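Local coordinates for diol-dehydratase (Roseburia inulinivorans, PDB 5I2A), which probably acts as a B12-independent glycyl radical lyase, dehydrating 1,2-propanediol, at residues A[95-98]-A[99-102]. Residues are numbered along the deposited sequence; the frame is centred on the assembly and turned at random.
Sequences WLEA and EFET
E99 N donates to L96 O over 3.0 Å, and F100 N makes a weak 3.3 Å hydrogen bond to E97 O at the close of a type I beta turn running from E97 to F100. The turn carries the F100 ring back beneath the backbone it has just left: E97 CA sits 3.7 Å from the ring centroid, only 10° off the normal, a CH-pi contact over the face. With CG anti to its carbonyl carbon (chi1 -65°), E97 runs alongside the ring, pointing the same way, and brings CG within 3.9 Å of F100 CZ. L96 meets the same ring through CG, 4.1 Å from F100 CE1. The turn follows the short helix that includes 95-97 and leads into the loop before helix 115-125, whose K118 and L122 also touch F100. Cutting F100 back to an alanine is likely to leave E97 CA without its aromatic platform and open a gap toward helix 115-125. On E99, the extended chain brings OE2 to the edge of the W95 ring, 3.9 Å from CE3, with carboxylate and indole planes 63° apart; that carboxylate is gripped by A332 N at OE2 and by a salt bridge from OE1 to R106.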
ATOM      1  N   TRP A  95      -6.450 -24.826   1.928  1.00 14.90           N
ATOM      2  CA  TRP A  95      -7.610 -25.604   2.389  1.00 14.79           C
ATOM      3  C   TRP A  95      -8.058 -26.590   1.315  1.00 15.47           C
ATOM      4  O   TRP A  95      -8.484 -27.699   1.615  1.00 17.34           O
ATOM      5  CB  TRP A  95      -8.786 -24.686   2.776  1.00 15.18           C
ATOM      6  CG  TRP A  95      -9.342 -23.892   1.617  1.00 14.96           C
ATOM      7  CD1 TRP A  95      -8.997 -22.620   1.260  1.00 17.19           C
ATOM      8  CD2 TRP A  95     -10.324 -24.319   0.661  1.00 13.87           C
ATOM      9  NE1 TRP A  95      -9.698 -22.229   0.148  1.00 15.42           N
ATOM     10  CE2 TRP A  95     -10.523 -23.250  -0.239  1.00 16.02           C
ATOM     11  CE3 TRP A  95     -11.056 -25.495   0.480  1.00 14.97           C
ATOM     12  CZ2 TRP A  95     -11.412 -23.326  -1.310  1.00 15.27           C
ATOM     13  CZ3 TRP A  95     -11.945 -25.569  -0.580  1.00 13.81           C
ATOM     14  CH2 TRP A  95     -12.121 -24.492  -1.457  1.00 15.23           C
ATOM     15  N   LEU A  96      -7.962 -26.175   0.061  1.00 16.42           N
ATOM     16  CA  LEU A  96      -8.491 -26.959  -1.046  1.00 17.14           C
ATOM     17  C   LEU A  96      -7.580 -28.142  -1.355  1.00 16.73           C
ATOM     18  O   LEU A  96      -8.048 -29.251  -1.566  1.00 18.32           O
ATOM     19  CB  LEU A  96      -8.682 -26.070  -2.282  1.00 13.62           C
ATOM     20  CG  LEU A  96      -9.094 -26.791  -3.565  1.00 15.73           C
ATOM     21  CD1 LEU A  96     -10.355 -27.635  -3.354  1.00 16.75           C
ATOM     22  CD2 LEU A  96      -9.285 -25.794  -4.695  1.00 15.31           C
ATOM     23  N   GLU A  97      -6.276 -27.895  -1.375  1.00 15.35           N
ATOM     24  CA  GLU A  97      -5.316 -28.968  -1.553  1.00 19.39           C
ATOM     25  C   GLU A  97      -5.465 -30.004  -0.451  1.00 18.55           C
ATOM     26  O   GLU A  97      -5.351 -31.182  -0.717  1.00 18.48           O
ATOM     27  CB  GLU A  97      -3.888 -28.421  -1.584  1.00 18.83           C
ATOM     28  CG  GLU A  97      -3.630 -27.537  -2.780  1.00 17.21           C
ATOM     29  CD  GLU A  97      -2.173 -27.127  -2.897  1.00 19.56           C
ATOM     30  OE1 GLU A  97      -1.380 -27.509  -2.025  1.00 21.29           O
ATOM     31  OE2 GLU A  97      -1.830 -26.432  -3.865  1.00 19.05           O
ATOM     32  N   ALA A  98      -5.759 -29.559   0.771  1.00 16.62           N
ATOM     33  CA  ALA A  98      -5.936 -30.473   1.898  1.00 15.20           C
ATOM     34  C   ALA A  98      -7.206 -31.315   1.770  1.00 22.56           C
ATOM     35  O   ALA A  98      -7.358 -32.311   2.466  1.00 22.59           O
ATOM     36  CB  ALA A  98      -5.962 -29.706   3.214  1.00 16.87           C
ATOM     37  N   GLU A  99      -8.120 -30.909   0.895  1.00 20.58           N
ATOM     38  CA  GLU A  99      -9.374 -31.640   0.722  1.00 20.84           C
ATOM     39  C   GLU A  99      -9.443 -32.390  -0.604  1.00 18.45           C
ATOM     40  O   GLU A  99     -10.511 -32.850  -0.988  1.00 17.87           O
ATOM     41  CB  GLU A  99     -10.581 -30.690   0.814  1.00 17.91           C
ATOM     42  CG  GLU A  99     -10.830 -30.140   2.200  1.00 18.48           C
ATOM     43  CD  GLU A  99     -12.157 -29.391   2.322  1.00 20.75           C
ATOM     44  OE1 GLU A  99     -13.196 -29.883   1.816  1.00 16.24           O
ATOM     45  OE2 GLU A  99     -12.154 -28.315   2.950  1.00 18.31           O
ATOM     46  N   PHE A 100      -8.324 -32.490  -1.313  1.00 14.62           N
ATOM     47  CA  PHE A 100      -8.330 -33.149  -2.626  1.00 21.27           C
ATOM     48  C   PHE A 100      -8.990 -34.533  -2.618  1.00 20.66           C
ATOM     49  O   PHE A 100      -9.708 -34.881  -3.545  1.00 21.56           O
ATOM     50  CB  PHE A 100      -6.907 -33.303  -3.166  1.00 19.20           C
ATOM     51  CG  PHE A 100      -6.394 -32.102  -3.911  1.00 22.12           C
ATOM     52  CD1 PHE A 100      -7.217 -31.019  -4.172  1.00 20.24           C
ATOM     53  CD2 PHE A 100      -5.076 -32.064  -4.361  1.00 17.86           C
ATOM     54  CE1 PHE A 100      -6.747 -29.927  -4.858  1.00 18.74           C
ATOM     55  CE2 PHE A 100      -4.604 -30.981  -5.039  1.00 18.27           C
ATOM     56  CZ  PHE A 100      -5.440 -29.905  -5.295  1.00 19.18           C
ATOM     57  N   GLU A 101      -8.733 -35.314  -1.576  1.00 19.42           N
ATOM     58  CA  GLU A 101      -9.188 -36.700  -1.537  1.00 24.69           C
ATOM     59  C   GLU A 101     -10.582 -36.854  -0.928  1.00 23.59           C
ATOM     60  O   GLU A 101     -11.192 -37.922  -1.036  1.00 20.04           O
ATOM     61  CB  GLU A 101      -8.182 -37.565  -0.760  1.00 23.40           C
ATOM     62  CG  GLU A 101      -6.769 -37.492  -1.325  1.00 23.07           C
ATOM     63  CD  GLU A 101      -6.757 -37.704  -2.829  1.00 24.80           C
ATOM     64  OE1 GLU A 101      -7.207 -38.777  -3.271  1.00 30.29           O
ATOM     65  OE2 GLU A 101      -6.325 -36.797  -3.571  1.00 27.06           O
ATOM     66  N   THR A 102     -11.091 -35.792  -0.306  1.00 19.25           N
ATOM     67  CA  THR A 102     -12.339 -35.881   0.461  1.00 19.61           C
ATOM     68  C   THR A 102     -13.490 -35.007  -0.052  1.00 20.87           C
ATOM     69  O   THR A 102     -14.639 -35.205   0.340  1.00 19.28           O
ATOM     70  CB  THR A 102     -12.107 -35.498   1.935  1.00 19.54           C
ATOM     71  OG1 THR A 102     -11.524 -34.192   2.003  1.00 20.16           O
ATOM     72  CG2 THR A 102     -11.174 -36.502   2.620  1.00 23.49           C
TER
HETATM   73  O   HOH W   1      -7.406 -34.725   0.843  1.00 28.34           O